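PDB 5IZ5: cytosolic phospholipase A2 delta from Homo sapiens, which hydrolyses glycerophospholipids at the sn-2 position in a calcium-dependent manner, with a preference for linoleic acid there. Local coordinates for residues F481-E486 with L495-F500; F625-D630 with R697-P702. The protein carries 3 engineered substitutions. All coordinates share one frame; numbering follows the deposited sequence.

Contact 1 of 2, residues F481-E486 with L495-F500; sequences FKEWVE and LKYGAF
Glu-483 sets CG beside its backbone N (chi1 -56°) and runs extended from there, whereas Lys-496 places CG anti to its own N (chi1 -174°) and then bends at chi2 and chi3. Lys-496 NZ ends at Glu-483 OE1, a 2.8 Å salt bridge on the anti lone pair. The same oxygen receives the Tyr-497 hydroxyl near the ring plane, carboxylate and ring turned 89° apart; the modelled Tyr-497 OH to Glu-483 OE1 separation of 2.4 Å is very short and its exact value doubtful. Lys-496 CD lies over a Tyr-497 face, offset toward the rim. Thr-641 and Asn-470 hold Glu-483 OE2, while Lys-496 NZ has a second salt bridge, to Asp-634. Strand 482-487 of the catalytic domain's mixed sheet pairs with strand 492-494; the chain then turns through 495-497 and returns as strand 499-501, Gly-498 and Ala-499 forming a G1 beta bulge opposite Phe-494. A water donates to Trp-484 O and accepts from Lys-496 N (3.0 Å). Leu-495 N reaches Trp-484 O only weakly, at 3.5 Å, while Leu-495 CD1 packs on Trp-484 CB at 4.1 Å. Glu-486, bonded to Ser-662, Arg-668 and Arg-665, brings OE1 to 3.9 Å from Leu-495 CD2 and OE2 near Phe-500 CE1.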
# COMPACT_ATOMS: atom_id res chain seq x y z
N PHE B 481 0.55 -1.41 -13.30
CA PHE B 481 -0.50 -1.10 -12.33
C PHE B 481 0.14 -0.83 -10.98
O PHE B 481 0.85 -1.68 -10.45
CB PHE B 481 -1.46 -2.27 -12.19
CG PHE B 481 -2.54 -2.07 -11.16
CD1 PHE B 481 -2.33 -2.44 -9.83
CD2 PHE B 481 -3.78 -1.54 -11.51
CE1 PHE B 481 -3.32 -2.27 -8.88
CE2 PHE B 481 -4.77 -1.37 -10.56
CZ PHE B 481 -4.54 -1.74 -9.24
N LYS B 482 -0.12 0.34 -10.41
CA LYS B 482 0.57 0.74 -9.18
C LYS B 482 -0.21 1.82 -8.45
O LYS B 482 -0.62 2.81 -9.05
CB LYS B 482 1.98 1.24 -9.52
CG LYS B 482 2.03 2.33 -10.56
CD LYS B 482 3.48 2.67 -10.87
CE LYS B 482 3.65 4.11 -11.33
NZ LYS B 482 4.95 4.66 -10.86
N GLU B 483 -0.40 1.61 -7.15
CA GLU B 483 -1.19 2.46 -6.28
C GLU B 483 -0.36 2.91 -5.09
O GLU B 483 0.27 2.08 -4.42
CB GLU B 483 -2.42 1.70 -5.78
CG GLU B 483 -3.27 1.15 -6.92
CD GLU B 483 -4.38 0.23 -6.44
OE1 GLU B 483 -5.52 0.41 -6.91
OE2 GLU B 483 -4.11 -0.68 -5.63
N TRP B 484 -0.36 4.21 -4.82
CA TRP B 484 0.42 4.75 -3.72
C TRP B 484 -0.27 4.45 -2.39
O TRP B 484 -1.46 4.72 -2.22
CB TRP B 484 0.65 6.25 -3.89
CG TRP B 484 1.51 6.58 -5.07
CD1 TRP B 484 1.09 6.94 -6.32
CD2 TRP B 484 2.94 6.54 -5.13
NE1 TRP B 484 2.18 7.13 -7.15
CE2 TRP B 484 3.33 6.89 -6.44
CE3 TRP B 484 3.94 6.23 -4.20
CZ2 TRP B 484 4.67 6.95 -6.85
CZ3 TRP B 484 5.28 6.30 -4.60
CH2 TRP B 484 5.63 6.66 -5.91
N VAL B 485 0.49 3.85 -1.48
CA VAL B 485 0.05 3.62 -0.11
C VAL B 485 0.94 4.44 0.82
O VAL B 485 2.15 4.22 0.95
CB VAL B 485 0.11 2.13 0.28
CG1 VAL B 485 -0.32 1.95 1.73
CG2 VAL B 485 -0.79 1.30 -0.64
N GLU B 486 0.30 5.38 1.50
CA GLU B 486 0.98 6.30 2.40
C GLU B 486 0.91 5.81 3.84
O GLU B 486 -0.15 5.36 4.28
CB GLU B 486 0.31 7.66 2.26
CG GLU B 486 0.62 8.67 3.34
CD GLU B 486 -0.13 9.96 3.09
OE1 GLU B 486 0.32 10.73 2.21
OE2 GLU B 486 -1.17 10.18 3.76
N LEU B 495 -4.17 6.68 -1.31
CA LEU B 495 -4.52 8.01 -1.81
C LEU B 495 -5.65 7.92 -2.87
O LEU B 495 -6.59 8.70 -2.85
CB LEU B 495 -3.28 8.71 -2.38
CG LEU B 495 -2.13 9.00 -1.39
CD1 LEU B 495 -0.90 9.55 -2.11
CD2 LEU B 495 -2.56 9.94 -0.28
N LYS B 496 -5.57 6.94 -3.76
CA LYS B 496 -6.57 6.77 -4.82
C LYS B 496 -8.00 6.49 -4.31
O LYS B 496 -8.98 7.00 -4.86
CB LYS B 496 -6.14 5.64 -5.76
CG LYS B 496 -6.99 5.41 -7.01
CD LYS B 496 -7.01 3.93 -7.42
CE LYS B 496 -5.79 3.51 -8.20
NZ LYS B 496 -6.05 2.23 -8.91
N TYR B 497 -8.13 5.70 -3.25
CA TYR B 497 -9.45 5.24 -2.77
C TYR B 497 -9.98 6.04 -1.57
O TYR B 497 -11.13 5.84 -1.14
CB TYR B 497 -9.41 3.76 -2.41
CG TYR B 497 -9.01 2.82 -3.53
CD1 TYR B 497 -9.86 2.57 -4.60
CD2 TYR B 497 -7.80 2.15 -3.49
CE1 TYR B 497 -9.48 1.71 -5.62
CE2 TYR B 497 -7.42 1.28 -4.49
CZ TYR B 497 -8.27 1.06 -5.56
OH TYR B 497 -7.90 0.20 -6.56
N GLY B 498 -9.14 6.91 -1.01
CA GLY B 498 -9.53 7.70 0.15
C GLY B 498 -9.92 6.84 1.33
O GLY B 498 -10.94 7.08 1.97
N ALA B 499 -9.09 5.85 1.63
CA ALA B 499 -9.42 4.84 2.62
C ALA B 499 -8.20 4.51 3.45
O ALA B 499 -7.16 4.15 2.92
CB ALA B 499 -9.96 3.59 1.93
N PHE B 500 -8.34 4.65 4.77
CA PHE B 500 -7.20 4.60 5.67
C PHE B 500 -7.53 3.85 6.96
O PHE B 500 -8.68 3.80 7.39
CB PHE B 500 -6.76 6.04 6.00
CG PHE B 500 -6.10 6.77 4.86
CD1 PHE B 500 -4.72 6.90 4.81
CD2 PHE B 500 -6.86 7.35 3.85
CE1 PHE B 500 -4.10 7.57 3.75
CE2 PHE B 500 -6.26 8.01 2.79
CZ PHE B 500 -4.87 8.12 2.74
O HOH W 1 -3.36 4.87 -3.84

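Contact 2 of 2, residues F625-D630 with R697-P702; sequences FSTWAD and RGLPFP
Thr-627 and Leu-699 make the tight part of this contact, methyl against methyl. Thr-627 CG2 lies anti to its backbone N, and Leu-699 CD2 approaches it to 3.7 Å, with CD1 a little farther off at 4.0 Å; the two side chains cross at about a right angle. The same threonine methyl sits 4.0 Å above one face of the Trp-628 ring, offset toward the rim, with Leu-699 beside it on the same side of the indole. Leu-699 CD1 also reaches Trp-628 CH2, more loosely, at 4.4 Å. The Thr-627 hydroxyl turns to its own helix and bonds to Lys-623 O. Arg-697 passes beside the end of that helix with its chain extended from CG to NE. Its aliphatic part runs by Thr-627 O so closely that the modelled separation there is doubtful, and although Arg-697 NE is 3.2 Å from Thr-627 O, the angle is too poor for a hydrogen bond. Beyond this point the contact slackens. Arg-697 and Asp-630 are both partly exposed, and their charged ends stay apart: Arg-697 NH2 is 5.0 Å from Asp-630 OD2, so any attraction between these opposite charges would act without direct contact. Arg-697 NH1 instead bonds to Tyr-693 O, and the guanidinium makes a cation-pi contact with the Tyr-693 ring. Gly-698, with positive phi, is the C-prime residue through which the chain leaves helix 685-696; Leu-699 N bonds back to Cys-694 O and Gly-698 N to Arg-695 O, the two bonds of a Schellman motif.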
# COMPACT_ATOMS: atom_id res chain seq x y z
N PHE B 625 -9.94 10.22 -7.32
CA PHE B 625 -9.71 8.91 -7.91
C PHE B 625 -9.12 9.11 -9.31
O PHE B 625 -8.15 8.46 -9.70
CB PHE B 625 -11.01 8.10 -8.02
CG PHE B 625 -10.83 6.79 -8.71
CD1 PHE B 625 -10.41 5.68 -8.00
CD2 PHE B 625 -11.05 6.67 -10.08
CE1 PHE B 625 -10.23 4.46 -8.64
CE2 PHE B 625 -10.87 5.46 -10.72
CZ PHE B 625 -10.45 4.35 -10.00
N SER B 626 -9.74 10.03 -10.04
CA SER B 626 -9.28 10.38 -11.40
C SER B 626 -7.83 10.86 -11.41
O SER B 626 -7.08 10.52 -12.32
CB SER B 626 -10.19 11.43 -12.04
OG SER B 626 -11.38 10.85 -12.55
N THR B 627 -7.43 11.59 -10.38
CA THR B 627 -6.05 12.06 -10.26
C THR B 627 -5.09 10.89 -10.25
O THR B 627 -4.07 10.91 -10.93
CB THR B 627 -5.84 12.84 -8.97
OG1 THR B 627 -6.69 13.99 -8.96
CG2 THR B 627 -4.40 13.29 -8.81
N TRP B 628 -5.41 9.87 -9.46
CA TRP B 628 -4.51 8.72 -9.27
C TRP B 628 -4.80 7.54 -10.20
O TRP B 628 -4.04 6.58 -10.20
CB TRP B 628 -4.55 8.29 -7.80
CG TRP B 628 -4.11 9.40 -6.91
CD1 TRP B 628 -4.89 10.14 -6.06
CD2 TRP B 628 -2.78 9.94 -6.81
NE1 TRP B 628 -4.12 11.09 -5.43
CE2 TRP B 628 -2.83 10.99 -5.87
CE3 TRP B 628 -1.56 9.63 -7.42
CZ2 TRP B 628 -1.70 11.73 -5.53
CZ3 TRP B 628 -0.44 10.37 -7.07
CH2 TRP B 628 -0.52 11.41 -6.14
N ALA B 629 -5.84 7.62 -11.01
CA ALA B 629 -6.21 6.47 -11.86
C ALA B 629 -5.23 6.15 -13.00
O ALA B 629 -4.96 7.00 -13.83
CB ALA B 629 -7.62 6.62 -12.43
N ASP B 630 -4.73 4.91 -13.00
CA ASP B 630 -4.11 4.22 -14.15
C ASP B 630 -5.22 3.86 -15.14
O ASP B 630 -5.99 2.93 -14.89
CB ASP B 630 -3.43 2.90 -13.71
CG ASP B 630 -1.97 3.07 -13.32
OD1 ASP B 630 -1.69 3.01 -12.10
OD2 ASP B 630 -1.10 3.22 -14.22
N ARG B 697 -1.77 14.25 -14.50
CA ARG B 697 -2.90 14.16 -13.58
C ARG B 697 -3.47 15.52 -13.15
O ARG B 697 -4.29 15.60 -12.24
CB ARG B 697 -2.48 13.37 -12.34
CG ARG B 697 -2.03 11.96 -12.69
CD ARG B 697 -1.24 11.32 -11.58
NE ARG B 697 -1.15 9.88 -11.81
CZ ARG B 697 -0.38 9.30 -12.73
NH1 ARG B 697 0.40 10.04 -13.52
NH2 ARG B 697 -0.37 7.98 -12.85
N GLY B 698 -3.04 16.59 -13.83
CA GLY B 698 -3.55 17.93 -13.54
C GLY B 698 -3.21 18.45 -12.16
O GLY B 698 -3.98 19.22 -11.58
N LEU B 699 -2.05 18.06 -11.63
CA LEU B 699 -1.58 18.55 -10.34
C LEU B 699 -0.61 19.70 -10.57
O LEU B 699 0.37 19.52 -11.30
CB LEU B 699 -0.89 17.42 -9.57
CG LEU B 699 -1.77 16.22 -9.21
CD1 LEU B 699 -0.95 15.19 -8.44
CD2 LEU B 699 -2.98 16.64 -8.39
N PRO B 700 -0.87 20.88 -9.97
CA PRO B 700 0.02 22.00 -10.24
C PRO B 700 1.42 21.79 -9.69
O PRO B 700 1.60 21.51 -8.50
CB PRO B 700 -0.66 23.20 -9.56
CG PRO B 700 -1.64 22.63 -8.60
CD PRO B 700 -2.03 21.27 -9.15
N PHE B 701 2.40 21.94 -10.56
CA PHE B 701 3.78 21.70 -10.23
C PHE B 701 4.64 22.53 -11.19
O PHE B 701 4.31 22.62 -12.37
CB PHE B 701 4.06 20.21 -10.41
CG PHE B 701 5.36 19.78 -9.85
CD1 PHE B 701 5.47 19.43 -8.52
CD2 PHE B 701 6.49 19.75 -10.65
CE1 PHE B 701 6.68 19.05 -7.99
CE2 PHE B 701 7.70 19.38 -10.13
CZ PHE B 701 7.80 19.02 -8.80
N PRO B 702 5.73 23.16 -10.69
CA PRO B 702 6.52 24.02 -11.57
C PRO B 702 7.28 23.24 -12.63
O PRO B 702 7.55 22.05 -12.46
CB PRO B 702 7.52 24.69 -10.62
CG PRO B 702 7.66 23.73 -9.50
CD PRO B 702 6.30 23.11 -9.33

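The centres of contacts 1 and 2 lie 13 Å apart, and helix 623-628 joins them directly. Lys-496 of contact 1 packs its CD against Phe-625 CE1 at 3.5 Å and its CB against Trp-628 CB at 3.7 Å. Trp-484 CD1 also meets Trp-628 CZ3 at 3.8 Å, the two indole planes standing at about 65°. Tyr-693 ties both together, since its hydroxyl bonds to Trp-484 NE1 while its side chain touches Trp-628. Contact 1 is the one near the active site: the Trp-484 side chain is about 10 Å from that of the nucleophile Ser-365 and about 8 Å from that of Asp-651, the proton acceptor by similarity. Contact 2 lies farther out, away from the annotated sites.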